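Long-range contacts in lipoxygenase (Cyanothece sp., PDB 5EK8), which probably catalyses the addition of molecular oxygen to polyunsaturated fatty acids at a non-heme iron centre, acting as a 9R-lipoxygenase: residues E74-D79 against D114-V119; D85-G90 against I100-E105; T202-K207 against A226-N231; K207-N212 against D607-T612. All blocks are in the same frame, centred on the assembly; numbering follows the deposited sequence.

Contact 1: residues E74-D79 against D114-V119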
loop_
_atom_site.group_PDB
_atom_site.type_symbol
_atom_site.label_atom_id
_atom_site.label_comp_id
_atom_site.label_asym_id
_atom_site.label_seq_id
_atom_site.Cartn_x
_atom_site.Cartn_y
_atom_site.Cartn_z
ATOM N N GLU A 74 23.800 -17.844 12.605
ATOM C CA GLU A 74 25.221 -18.051 12.366
ATOM C C GLU A 74 26.029 -17.750 13.627
ATOM O O GLU A 74 25.842 -16.716 14.270
ATOM C CB GLU A 74 25.704 -17.189 11.197
ATOM C CG GLU A 74 25.064 -17.541 9.850
ATOM C CD GLU A 74 25.555 -16.664 8.698
ATOM O OE1 GLU A 74 26.213 -15.633 8.959
ATOM O OE2 GLU A 74 25.281 -17.008 7.527
ATOM N N VAL A 75 26.915 -18.666 13.990
ATOM C CA VAL A 75 27.806 -18.438 15.117
ATOM C C VAL A 75 29.110 -17.819 14.629
ATOM O O VAL A 75 29.801 -18.378 13.781
ATOM C CB VAL A 75 28.098 -19.735 15.886
ATOM C CG1 VAL A 75 29.313 -19.560 16.784
ATOM C CG2 VAL A 75 26.885 -20.143 16.698
ATOM N N TRP A 76 29.427 -16.649 15.166
ATOM C CA TRP A 76 30.625 -15.917 14.790
ATOM C C TRP A 76 31.472 -15.599 16.007
ATOM O O TRP A 76 30.960 -15.482 17.115
ATOM C CB TRP A 76 30.259 -14.612 14.078
ATOM C CG TRP A 76 29.695 -14.788 12.705
ATOM C CD1 TRP A 76 28.457 -15.248 12.388
ATOM C CD2 TRP A 76 30.343 -14.485 11.461
ATOM N NE1 TRP A 76 28.288 -15.259 11.022
ATOM C CE2 TRP A 76 29.433 -14.797 10.431
ATOM C CE3 TRP A 76 31.605 -13.987 11.119
ATOM C CZ2 TRP A 76 29.744 -14.628 9.079
ATOM C CZ3 TRP A 76 31.911 -13.813 9.777
ATOM C CH2 TRP A 76 30.988 -14.143 8.774
ATOM N N ASP A 77 32.769 -15.450 15.798
ATOM C CA ASP A 77 33.618 -14.861 16.809
ATOM C C ASP A 77 33.731 -13.369 16.564
ATOM O O ASP A 77 34.210 -12.937 15.504
ATOM C CB ASP A 77 35.005 -15.488 16.810
ATOM C CG ASP A 77 35.919 -14.844 17.823
ATOM O OD1 ASP A 77 36.548 -13.813 17.501
ATOM O OD2 ASP A 77 36.001 -15.359 18.953
ATOM N N ARG A 78 33.279 -12.592 17.544
ATOM C CA ARG A 78 33.464 -11.152 17.541
ATOM C C ARG A 78 34.764 -10.821 18.257
ATOM O O ARG A 78 34.967 -11.203 19.412
ATOM C CB ARG A 78 32.285 -10.448 18.219
ATOM C CG ARG A 78 31.994 -10.971 19.614
ATOM C CD ARG A 78 31.241 -9.979 20.463
ATOM N NE ARG A 78 31.265 -10.362 21.873
ATOM C CZ ARG A 78 32.145 -9.899 22.755
ATOM N NH1 ARG A 78 33.071 -9.030 22.376
ATOM N NH2 ARG A 78 32.096 -10.301 24.018
ATOM N N ASP A 79 35.659 -10.131 17.563
ATOM C CA ASP A 79 36.904 -9.696 18.175
ATOM C C ASP A 79 37.024 -8.184 18.040
ATOM O O ASP A 79 36.637 -7.606 17.021
ATOM C CB ASP A 79 38.109 -10.412 17.547
ATOM C CG ASP A 79 37.895 -10.741 16.081
ATOM O OD1 ASP A 79 37.059 -10.067 15.442
ATOM O OD2 ASP A 79 38.561 -11.668 15.567
ATOM N N ASP A 114 35.184 -15.712 21.375
ATOM C CA ASP A 114 34.274 -14.820 22.086
ATOM C C ASP A 114 32.998 -14.713 21.264
ATOM O O ASP A 114 32.949 -13.994 20.266
ATOM C CB ASP A 114 34.905 -13.443 22.306
ATOM C CG ASP A 114 36.213 -13.516 23.076
ATOM O OD1 ASP A 114 36.370 -14.454 23.888
ATOM O OD2 ASP A 114 37.083 -12.640 22.869
ATOM N N LEU A 115 31.965 -15.431 21.693
ATOM C CA LEU A 115 30.826 -15.731 20.829
ATOM C C LEU A 115 29.920 -14.552 20.491
ATOM O O LEU A 115 29.792 -13.592 21.250
ATOM C CB LEU A 115 29.989 -16.847 21.453
ATOM C CG LEU A 115 30.669 -18.217 21.409
ATOM C CD1 LEU A 115 29.763 -19.293 21.977
ATOM C CD2 LEU A 115 31.089 -18.559 19.985
ATOM N N GLU A 116 29.305 -14.661 19.318
ATOM C CA GLU A 116 28.376 -13.682 18.777
ATOM C C GLU A 116 27.384 -14.418 17.889
ATOM O O GLU A 116 27.776 -15.135 16.971
ATOM C CB GLU A 116 29.112 -12.601 17.984
ATOM C CG GLU A 116 28.246 -11.884 16.957
ATOM C CD GLU A 116 29.009 -10.816 16.179
ATOM O OE1 GLU A 116 29.149 -10.956 14.944
ATOM O OE2 GLU A 116 29.466 -9.833 16.804
ATOM N N LEU A 117 26.099 -14.257 18.173
ATOM C CA LEU A 117 25.067 -14.960 17.428
ATOM C C LEU A 117 24.366 -14.038 16.439
ATOM O O LEU A 117 23.874 -12.977 16.813
ATOM C CB LEU A 117 24.047 -15.569 18.387
ATOM C CG LEU A 117 23.147 -16.656 17.804
ATOM C CD1 LEU A 117 23.968 -17.890 17.449
ATOM C CD2 LEU A 117 22.031 -16.994 18.787
ATOM N N ARG A 118 24.321 -14.440 15.176
ATOM C CA ARG A 118 23.671 -13.629 14.158
ATOM C C ARG A 118 22.368 -14.253 13.677
ATOM O O ARG A 118 22.328 -15.418 13.276
ATOM C CB ARG A 118 24.603 -13.406 12.967
ATOM C CG ARG A 118 25.903 -12.715 13.324
ATOM C CD ARG A 118 26.616 -12.199 12.087
ATOM N NE ARG A 118 27.968 -11.745 12.394
ATOM C CZ ARG A 118 28.841 -11.330 11.482
ATOM N NH1 ARG A 118 28.503 -11.305 10.198
ATOM N NH2 ARG A 118 30.053 -10.939 11.854
ATOM N N VAL A 119 21.303 -13.461 13.735
ATOM C CA VAL A 119 20.032 -13.820 13.137
ATOM C C VAL A 119 20.061 -13.357 11.689
ATOM O O VAL A 119 20.276 -12.164 11.411
ATOM C CB VAL A 119 18.832 -13.185 13.878
ATOM C CG1 VAL A 119 17.521 -13.693 13.298
ATOM C CG2 VAL A 119 18.904 -13.483 15.378
#

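Contact 2: residues D85-G90 against I100-E105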
loop_
_atom_site.group_PDB
_atom_site.type_symbol
_atom_site.label_atom_id
_atom_site.label_comp_id
_atom_site.label_asym_id
_atom_site.label_seq_id
_atom_site.Cartn_x
_atom_site.Cartn_y
_atom_site.Cartn_z
ATOM N N ASP A 85 35.051 -13.742 12.743
ATOM C CA ASP A 85 35.319 -15.014 12.069
ATOM C C ASP A 85 34.111 -15.949 12.096
ATOM O O ASP A 85 33.447 -16.075 13.112
ATOM C CB ASP A 85 36.526 -15.713 12.701
ATOM C CG ASP A 85 37.769 -14.839 12.714
ATOM O OD1 ASP A 85 38.243 -14.464 11.618
ATOM O OD2 ASP A 85 38.273 -14.536 13.820
ATOM N N TYR A 86 33.826 -16.609 10.979
ATOM C CA TYR A 86 32.694 -17.530 10.924
ATOM C C TYR A 86 33.033 -18.873 11.566
ATOM O O TYR A 86 34.091 -19.454 11.305
ATOM C CB TYR A 86 32.241 -17.734 9.480
ATOM C CG TYR A 86 31.300 -18.901 9.286
ATOM C CD1 TYR A 86 29.960 -18.814 9.661
ATOM C CD2 TYR A 86 31.749 -20.092 8.721
ATOM C CE1 TYR A 86 29.097 -19.882 9.476
ATOM C CE2 TYR A 86 30.897 -21.160 8.535
ATOM C CZ TYR A 86 29.575 -21.053 8.913
ATOM O OH TYR A 86 28.736 -22.126 8.720
ATOM N N LEU A 87 32.121 -19.364 12.403
ATOM C CA LEU A 87 32.366 -20.576 13.181
ATOM C C LEU A 87 31.385 -21.708 12.865
ATOM O O LEU A 87 31.753 -22.882 12.940
ATOM C CB LEU A 87 32.323 -20.259 14.680
ATOM C CG LEU A 87 33.302 -19.180 15.154
ATOM C CD1 LEU A 87 33.276 -19.054 16.664
ATOM C CD2 LEU A 87 34.725 -19.456 14.652
ATOM N N GLY A 88 30.146 -21.362 12.516
ATOM C CA GLY A 88 29.144 -22.371 12.214
ATOM C C GLY A 88 27.758 -21.849 11.881
ATOM O O GLY A 88 27.401 -20.726 12.233
ATOM N N LYS A 89 26.971 -22.682 11.204
ATOM C CA LYS A 89 25.624 -22.310 10.769
ATOM C C LYS A 89 24.547 -23.138 11.464
ATOM O O LYS A 89 24.851 -24.030 12.251
ATOM C CB LYS A 89 25.491 -22.479 9.257
ATOM C CG LYS A 89 25.629 -21.202 8.456
ATOM C CD LYS A 89 25.771 -21.531 6.980
ATOM C CE LYS A 89 24.747 -22.571 6.552
ATOM N NZ LYS A 89 25.039 -23.109 5.199
ATOM N N GLY A 90 23.287 -22.843 11.152
ATOM C CA GLY A 90 22.171 -23.608 11.680
ATOM C C GLY A 90 20.871 -22.825 11.734
ATOM O O GLY A 90 20.840 -21.628 11.440
ATOM N N ILE A 100 23.283 -25.203 17.441
ATOM C CA ILE A 100 24.310 -24.918 16.438
ATOM C C ILE A 100 25.626 -25.644 16.700
ATOM O O ILE A 100 26.162 -25.587 17.800
ATOM C CB ILE A 100 24.631 -23.407 16.370
ATOM C CG1 ILE A 100 23.354 -22.566 16.306
ATOM C CG2 ILE A 100 25.549 -23.105 15.191
ATOM C CD1 ILE A 100 22.632 -22.641 14.989
ATOM N N TYR A 101 26.156 -26.313 15.684
ATOM C CA TYR A 101 27.500 -26.864 15.781
ATOM C C TYR A 101 28.506 -25.883 15.189
ATOM O O TYR A 101 28.455 -25.578 13.995
ATOM C CB TYR A 101 27.585 -28.218 15.076
ATOM C CG TYR A 101 26.799 -29.306 15.771
ATOM C CD1 TYR A 101 27.368 -30.054 16.796
ATOM C CD2 TYR A 101 25.485 -29.580 15.410
ATOM C CE1 TYR A 101 26.653 -31.049 17.441
ATOM C CE2 TYR A 101 24.761 -30.573 16.048
ATOM C CZ TYR A 101 25.351 -31.305 17.064
ATOM O OH TYR A 101 24.637 -32.294 17.701
ATOM N N TYR A 102 29.408 -25.379 16.025
ATOM C CA TYR A 102 30.431 -24.451 15.549
ATOM C C TYR A 102 31.839 -24.922 15.892
ATOM O O TYR A 102 32.043 -25.668 16.849
ATOM C CB TYR A 102 30.189 -23.043 16.110
ATOM C CG TYR A 102 30.517 -22.852 17.579
ATOM C CD1 TYR A 102 31.757 -22.366 17.976
ATOM C CD2 TYR A 102 29.575 -23.128 18.564
ATOM C CE1 TYR A 102 32.058 -22.177 19.310
ATOM C CE2 TYR A 102 29.868 -22.940 19.905
ATOM C CZ TYR A 102 31.112 -22.465 20.270
ATOM O OH TYR A 102 31.416 -22.273 21.597
ATOM N N ASP A 103 32.806 -24.483 15.092
ATOM C CA ASP A 103 34.202 -24.859 15.276
ATOM C C ASP A 103 34.999 -23.696 15.856
ATOM O O ASP A 103 35.087 -22.637 15.240
ATOM C CB ASP A 103 34.803 -25.319 13.943
ATOM C CG ASP A 103 36.269 -25.703 14.056
ATOM O OD1 ASP A 103 36.780 -25.848 15.187
ATOM O OD2 ASP A 103 36.912 -25.874 13.002
ATOM N N PRO A 104 35.579 -23.891 17.050
ATOM C CA PRO A 104 36.399 -22.847 17.673
ATOM C C PRO A 104 37.682 -22.565 16.898
ATOM O O PRO A 104 38.231 -21.481 17.029
ATOM C CB PRO A 104 36.721 -23.430 19.055
ATOM C CG PRO A 104 35.666 -24.455 19.299
ATOM C CD PRO A 104 35.377 -25.039 17.950
ATOM N N GLU A 105 38.143 -23.519 16.095
ATOM C CA GLU A 105 39.446 -23.407 15.443
ATOM C C GLU A 105 39.505 -22.355 14.338
ATOM O O GLU A 105 40.594 -21.948 13.932
ATOM C CB GLU A 105 39.868 -24.760 14.874
ATOM C CG GLU A 105 40.116 -25.819 15.929
ATOM C CD GLU A 105 40.462 -27.165 15.328
ATOM O OE1 GLU A 105 41.124 -27.196 14.268
ATOM O OE2 GLU A 105 40.067 -28.195 15.914
#

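Contact 3: residues T202-K207 against A226-N231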
loop_
_atom_site.group_PDB
_atom_site.type_symbol
_atom_site.label_atom_id
_atom_site.label_comp_id
_atom_site.label_asym_id
_atom_site.label_seq_id
_atom_site.Cartn_x
_atom_site.Cartn_y
_atom_site.Cartn_z
ATOM N N THR A 202 10.471 18.594 -8.803
ATOM C CA THR A 202 10.571 19.424 -7.599
ATOM C C THR A 202 10.967 20.891 -7.833
ATOM O O THR A 202 10.434 21.770 -7.157
ATOM C CB THR A 202 11.562 18.807 -6.588
ATOM O OG1 THR A 202 11.149 17.473 -6.274
ATOM C CG2 THR A 202 11.618 19.616 -5.303
ATOM N N PRO A 203 11.895 21.172 -8.773
ATOM C CA PRO A 203 12.207 22.594 -8.994
ATOM C C PRO A 203 11.001 23.427 -9.429
ATOM O O PRO A 203 10.978 24.639 -9.192
ATOM C CB PRO A 203 13.255 22.549 -10.105
ATOM C CG PRO A 203 13.918 21.245 -9.920
ATOM C CD PRO A 203 12.833 20.301 -9.507
ATOM N N ILE A 204 10.015 22.778 -10.044
ATOM C CA ILE A 204 8.781 23.440 -10.451
ATOM C C ILE A 204 7.974 23.851 -9.222
ATOM O O ILE A 204 7.635 25.026 -9.038
ATOM C CB ILE A 204 7.916 22.524 -11.352
ATOM C CG1 ILE A 204 8.761 21.875 -12.451
ATOM C CG2 ILE A 204 6.767 23.300 -11.961
ATOM C CD1 ILE A 204 9.353 22.859 -13.442
ATOM N N LYS A 205 7.676 22.864 -8.384
ATOM C CA LYS A 205 6.934 23.077 -7.151
ATOM C C LYS A 205 7.633 24.118 -6.286
ATOM O O LYS A 205 6.991 24.956 -5.659
ATOM C CB LYS A 205 6.782 21.755 -6.395
ATOM C CG LYS A 205 5.696 21.746 -5.329
ATOM C CD LYS A 205 6.244 22.097 -3.951
ATOM C CE LYS A 205 7.159 21.004 -3.406
ATOM N NZ LYS A 205 7.808 21.410 -2.124
ATOM N N ALA A 206 8.959 24.062 -6.272
ATOM C CA ALA A 206 9.766 25.009 -5.518
ATOM C C ALA A 206 9.586 26.417 -6.067
ATOM O O ALA A 206 9.353 27.360 -5.308
ATOM C CB ALA A 206 11.229 24.605 -5.552
ATOM N N LYS A 207 9.693 26.547 -7.388
ATOM C CA LYS A 207 9.458 27.821 -8.060
ATOM C C LYS A 207 8.114 28.414 -7.650
ATOM O O LYS A 207 8.024 29.584 -7.268
ATOM C CB LYS A 207 9.505 27.646 -9.577
ATOM C CG LYS A 207 9.408 28.953 -10.350
ATOM C CD LYS A 207 8.853 28.742 -11.752
ATOM C CE LYS A 207 8.573 30.071 -12.443
ATOM N NZ LYS A 207 7.651 29.926 -13.608
ATOM N N ALA A 226 0.575 25.068 -16.693
ATOM C CA ALA A 226 1.514 25.112 -17.810
ATOM C C ALA A 226 2.893 24.587 -17.431
ATOM O O ALA A 226 3.513 23.850 -18.200
ATOM C CB ALA A 226 1.632 26.532 -18.343
ATOM N N ASP A 227 3.366 24.963 -16.245
ATOM C CA ASP A 227 4.724 24.623 -15.827
ATOM C C ASP A 227 4.912 23.128 -15.540
ATOM O O ASP A 227 6.044 22.636 -15.522
ATOM C CB ASP A 227 5.125 25.450 -14.603
ATOM C CG ASP A 227 5.494 26.881 -14.967
ATOM O OD1 ASP A 227 5.526 27.199 -16.174
ATOM O OD2 ASP A 227 5.761 27.688 -14.051
ATOM N N TYR A 228 3.814 22.412 -15.316
ATOM C CA TYR A 228 3.863 20.953 -15.230
ATOM C C TYR A 228 3.438 20.350 -16.563
ATOM O O TYR A 228 2.723 20.991 -17.328
ATOM C CB TYR A 228 2.960 20.423 -14.111
ATOM C CG TYR A 228 3.422 20.727 -12.702
ATOM C CD1 TYR A 228 4.441 19.997 -12.108
ATOM C CD2 TYR A 228 2.811 21.726 -11.956
ATOM C CE1 TYR A 228 4.852 20.269 -10.815
ATOM C CE2 TYR A 228 3.215 22.005 -10.663
ATOM C CZ TYR A 228 4.235 21.276 -10.096
ATOM O OH TYR A 228 4.635 21.555 -8.811
ATOM N N PRO A 229 3.895 19.124 -16.857
ATOM C CA PRO A 229 3.422 18.431 -18.061
ATOM C C PRO A 229 1.912 18.219 -18.043
ATOM O O PRO A 229 1.318 18.212 -16.971
ATOM C CB PRO A 229 4.171 17.089 -18.023
ATOM C CG PRO A 229 4.796 17.004 -16.675
ATOM C CD PRO A 229 5.002 18.404 -16.210
ATOM N N PRO A 230 1.291 18.059 -19.219
ATOM C CA PRO A 230 -0.158 17.843 -19.272
ATOM C C PRO A 230 -0.553 16.456 -18.778
ATOM O O PRO A 230 0.301 15.575 -18.692
ATOM C CB PRO A 230 -0.478 18.002 -20.761
ATOM C CG PRO A 230 0.779 17.597 -21.449
ATOM C CD PRO A 230 1.894 18.088 -20.565
ATOM N N ASN A 231 -1.830 16.274 -18.457
ATOM C CA ASN A 231 -2.339 14.969 -18.047
ATOM C C ASN A 231 -3.323 14.461 -19.080
ATOM O O ASN A 231 -3.486 15.071 -20.134
ATOM C CB ASN A 231 -3.010 15.034 -16.674
ATOM C CG ASN A 231 -4.407 15.618 -16.740
ATOM O OD1 ASN A 231 -4.639 16.627 -17.405
ATOM N ND2 ASN A 231 -5.350 14.976 -16.057
#

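Contact 4: residues K207-N212 against D607-T612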
loop_
_atom_site.group_PDB
_atom_site.type_symbol
_atom_site.label_atom_id
_atom_site.label_comp_id
_atom_site.label_asym_id
_atom_site.label_seq_id
_atom_site.Cartn_x
_atom_site.Cartn_y
_atom_site.Cartn_z
ATOM N N LYS A 207 9.693 26.547 -7.388
ATOM C CA LYS A 207 9.458 27.821 -8.060
ATOM C C LYS A 207 8.114 28.414 -7.650
ATOM O O LYS A 207 8.024 29.584 -7.268
ATOM C CB LYS A 207 9.505 27.646 -9.577
ATOM C CG LYS A 207 9.408 28.953 -10.350
ATOM C CD LYS A 207 8.853 28.742 -11.752
ATOM C CE LYS A 207 8.573 30.071 -12.443
ATOM N NZ LYS A 207 7.651 29.926 -13.608
ATOM N N HIS A 208 7.073 27.591 -7.717
ATOM C CA HIS A 208 5.729 28.049 -7.397
ATOM C C HIS A 208 5.607 28.471 -5.942
ATOM O O HIS A 208 5.025 29.512 -5.635
ATOM C CB HIS A 208 4.714 26.956 -7.711
ATOM C CG HIS A 208 4.642 26.608 -9.163
ATOM N ND1 HIS A 208 4.123 25.416 -9.616
ATOM C CD2 HIS A 208 5.021 27.298 -10.264
ATOM C CE1 HIS A 208 4.187 25.385 -10.937
ATOM N NE2 HIS A 208 4.731 26.514 -11.354
ATOM N N THR A 209 6.165 27.657 -5.053
ATOM C CA THR A 209 6.095 27.915 -3.622
ATOM C C THR A 209 6.771 29.231 -3.272
ATOM O O THR A 209 6.214 30.048 -2.534
ATOM C CB THR A 209 6.746 26.784 -2.809
ATOM O OG1 THR A 209 6.054 25.555 -3.054
ATOM C CG2 THR A 209 6.676 27.100 -1.330
ATOM N N ILE A 210 7.971 29.435 -3.810
ATOM C CA ILE A 210 8.713 30.667 -3.566
ATOM C C ILE A 210 7.957 31.851 -4.154
ATOM O O ILE A 210 7.930 32.930 -3.567
ATOM C CB ILE A 210 10.144 30.603 -4.156
ATOM C CG1 ILE A 210 10.914 29.430 -3.548
ATOM C CG2 ILE A 210 10.902 31.901 -3.900
ATOM C CD1 ILE A 210 12.379 29.421 -3.900
ATOM N N ALA A 211 7.323 31.636 -5.303
ATOM C CA ALA A 211 6.559 32.692 -5.961
ATOM C C ALA A 211 5.343 33.101 -5.131
ATOM O O ALA A 211 4.949 34.267 -5.125
ATOM C CB ALA A 211 6.123 32.246 -7.349
ATOM N N ASN A 212 4.757 32.133 -4.433
ATOM C CA ASN A 212 3.541 32.362 -3.665
ATOM C C ASN A 212 3.756 33.262 -2.456
ATOM O O ASN A 212 2.851 33.983 -2.038
ATOM C CB ASN A 212 2.948 31.028 -3.214
ATOM C CG ASN A 212 1.794 31.203 -2.257
ATOM O OD1 ASN A 212 0.712 31.632 -2.652
ATOM N ND2 ASN A 212 2.018 30.879 -0.989
ATOM N N ASP A 607 -5.755 27.128 -3.550
ATOM C CA ASP A 607 -4.850 28.267 -3.621
ATOM C C ASP A 607 -3.553 27.790 -4.296
ATOM O O ASP A 607 -3.315 26.581 -4.369
ATOM C CB ASP A 607 -4.616 28.874 -2.221
ATOM C CG ASP A 607 -3.910 27.931 -1.252
ATOM O OD1 ASP A 607 -4.015 28.173 -0.026
ATOM O OD2 ASP A 607 -3.249 26.966 -1.691
ATOM N N PRO A 608 -2.730 28.725 -4.810
ATOM C CA PRO A 608 -1.536 28.371 -5.593
ATOM C C PRO A 608 -0.679 27.244 -5.006
ATOM O O PRO A 608 -0.316 26.316 -5.733
ATOM C CB PRO A 608 -0.750 29.682 -5.617
ATOM C CG PRO A 608 -1.803 30.727 -5.617
ATOM C CD PRO A 608 -2.933 30.187 -4.772
ATOM N N ILE A 609 -0.380 27.313 -3.712
ATOM C CA ILE A 609 0.517 26.344 -3.091
ATOM C C ILE A 609 -0.139 24.950 -2.986
ATOM O O ILE A 609 0.512 23.911 -3.210
ATOM C CB ILE A 609 0.991 26.862 -1.714
ATOM C CG1 ILE A 609 2.017 25.917 -1.095
ATOM C CG2 ILE A 609 -0.175 27.118 -0.796
ATOM C CD1 ILE A 609 3.037 26.643 -0.233
ATOM N N GLU A 610 -1.439 24.930 -2.707
ATOM C CA GLU A 610 -2.190 23.680 -2.712
ATOM C C GLU A 610 -2.270 23.094 -4.116
ATOM O O GLU A 610 -2.180 21.880 -4.298
ATOM C CB GLU A 610 -3.599 23.884 -2.163
ATOM C CG GLU A 610 -3.676 23.982 -0.651
ATOM C CD GLU A 610 -5.106 23.954 -0.143
ATOM O OE1 GLU A 610 -5.308 23.631 1.047
ATOM O OE2 GLU A 610 -6.024 24.256 -0.937
ATOM N N ALA A 611 -2.445 23.967 -5.105
ATOM C CA ALA A 611 -2.568 23.546 -6.498
ATOM C C ALA A 611 -1.280 22.901 -7.003
ATOM O O ALA A 611 -1.270 21.763 -7.518
ATOM C CB ALA A 611 -2.935 24.731 -7.369
ATOM N N THR A 612 -0.186 23.637 -6.845
ATOM C CA THR A 612 1.099 23.145 -7.298
ATOM C C THR A 612 1.463 21.865 -6.560
ATOM O O THR A 612 1.973 20.933 -7.172
ATOM C CB THR A 612 2.222 24.195 -7.132
ATOM O OG1 THR A 612 3.463 23.641 -7.590
ATOM C CG2 THR A 612 2.368 24.646 -5.690
#

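Contact 1: residues E74-D79 against D114-V119
Matching first torsions bring Trp76 and Arg118 together: in each, CG lies anti to the carbonyl carbon and beside the backbone N (chi1 -71° and -59°), and the arginine chain then runs extended from CG to NE. Its guanidinium settles flat on one face of the indole, the planes 4° apart, with Arg118 CZ 3.5 Å from Trp76 CD2. NE lies near CG and CD1 of the indole, while NH1 and NH2 reach the six-membered ring, so stacking and cation-pi attraction coincide; Arg118 CD adds a CH-pi contact to the five-membered ring. Both flat groups are also held at their edges. Arg118 NE, 2.9 Å from Glu116 OE1, and NH2 converge side-on upon that single oxygen in a salt bridge, and Trp76 NE1 donates to Glu74 OE1 at 2.9 Å, nearly in the ring plane. An alanine in place of Trp76 would probably leave the guanidinium without its aromatic platform and Glu74 OE1 without the indole donor.

Underneath runs the central antiparallel pair of a four-stranded sheet, one layer of a beta-sandwich consistent with the PLAT domain. Glu74 and Arg118 form a hydrogen-bonded pair, as do Trp76 and Glu116, although the bond from Glu116 N is weak. On the sheet face bearing Val75, CG1 touches Leu115 CD2 and CG2 touches Leu117 CD1, toward Phe98, Ile100 and Tyr102 of strand 97-102. Asp77 OD2 accepts from Asp114 N and also pairs with Lys110. Arg78 N bonds to Asp114 O at 3.1 Å, and the Arg78 guanidinium forms a salt bridge with Asp146.

Contact 2: residues D85-G90 against I100-E105
The Tyr102 ring is met obliquely by Leu87, whose CD1 lies 3.9 Å from CD1 of Tyr102, while one face of the Tyr86 ring receives Gly88 N, 3.5 Å above the plane and offset toward the rim. These residues lie where two sheets of a beta-sandwich meet, strand 82-91 bordering the four-stranded layer and strand 97-102 the three-stranded one. Leu87 and Gly88 both face Val75 of the adjoining strand, a classic beta bulge.

CG of Tyr102 stands between the backbone N and the carbonyl carbon (chi1 74°), which starts the ring in the direction Leu87 takes: the two side chains run side by side. Beyond Leu87, the tyrosine packs against Ala55 and Leu115, one from each layer. The backbone link between the segments is a single bond: Asp103 N lies 2.9 Å from Leu87 O, approaching from above the carbonyl plane, and the same oxygen receives a CA-H...O contact from Tyr102.

Gly88, without a side chain, lets the strands come close, its CA 4.1 Å from Tyr102 CA. Farther along, Ile100 packs against glycine backbone, its CD1 3.5 Å from Gly90 CA. The segment 100-105 then leaves the sheet through an Asx turn. Asp103 OD2 forms a salt bridge with Lys47, and the other oxygen, Asp103 OD1, accepts from Glu105 N at 2.8 Å, met from above the carboxylate plane.

Contact 3: residues T202-K207 against A226-N231
Ile204 reaches across to Asp227 and Tyr228 with every carbon of its side chain. Ile204 CB lies 3.8 Å from Tyr228 CE1. From there Ile204 CG2, anti to the backbone N, stands over the centre of one face of the Tyr228 ring, 3.8 Å from its centroid and 13° off the ring normal, a CH-pi contact. The same methyl, Ile204 CG2, touches Asp227 CB and lies 3.7 Å from Asp227 O. CG1 and the terminal CD1 stay near the same oxygen, Ile204 CD1 3.9 Å from Asp227 O. The isoleucine and tyrosine side chains slide past each other in opposite directions, aliphatic branch against aromatic face.

The phenol lies beside Lys205 and points the same way, with Tyr228 OH 3.2 Å from Lys205 CB. That hydroxyl makes its hydrogen bond with Thr612 OG1, whereas the lysine chain bends away and sends NZ to Glu11. A phenylalanine in place of Tyr228 would probably leave Thr612 OG1 without this hydroxyl partner.

At the more exposed margin, Lys207 and Asp227 cross at about a right angle. The Lys207 chain is extended, and Lys207 NZ meets Asp227 OD2 at 3.0 Å on the syn side of the carboxylate, in a salt bridge. Together the methyl-on-ring packing and the salt bridge tie the short helix 221-227 and the chain leaving it to the long helix 188-214, within the largely helical body characteristic of lipoxygenases.

Contact 4: residues K207-N212 against D607-T612
His208 opens the contact between helices 188-214 and 608-623, an antiparallel helix pair whose local axes pass 9.3 Å apart at 175°. CG of the histidine lies beside the backbone N (chi1 -64°), and the second torsion, 160°, turns the ring edge with ND1 to Thr612. His208 ND1 lies 2.8 Å from Thr612 OG1, which sits in the ring plane. Either atom could be the donor. The ring's other nitrogen, NE2, bonds to Asp227 OD2, so this polar pair, with Tyr228 as the further partner of Thr612, belongs to a short chain of hydrogen bonds that also takes in residues of 226-231.

One residue on, Thr209 turns its methyl to the partner helix: Thr209 CG2 lies 3.8 Å from Ile609 CD1, while OG1 bonds back to Lys205 O in its own helix. A turn later comes Asn212, whose side chain crosses the Pro608 ring at about a right angle and also lies near Ile609.

Pro608 begins the first turn of its helix, and Pro219 packs against both Pro608 and His208. Just before it, Asp607 serves as N-cap, with Asp607 OD2 accepting from Glu610 N at 2.9 Å.

How the contacts relate
The four contacts form two groups. Contacts 1 and 2, their centres 8 Å apart, both involve the four-stranded sheet of the beta-sandwich that follows the two N-terminal helices. Strands 72-79 and 82-91 are neighbours there, and contact 2 falls within the span of chain that contact 1 closes. Contacts 3 and 4, centres 10 Å apart, share Lys207 and helix 188-214, and their segments alternate along the chain. One ties that helix to residues 226-231 nearby in sequence, the other to helix 608-623 almost 400 residues later. More than 50 Å separates the centres of the two groups, so one pair lies within the sandwich and the other within the helical body that carries the iron.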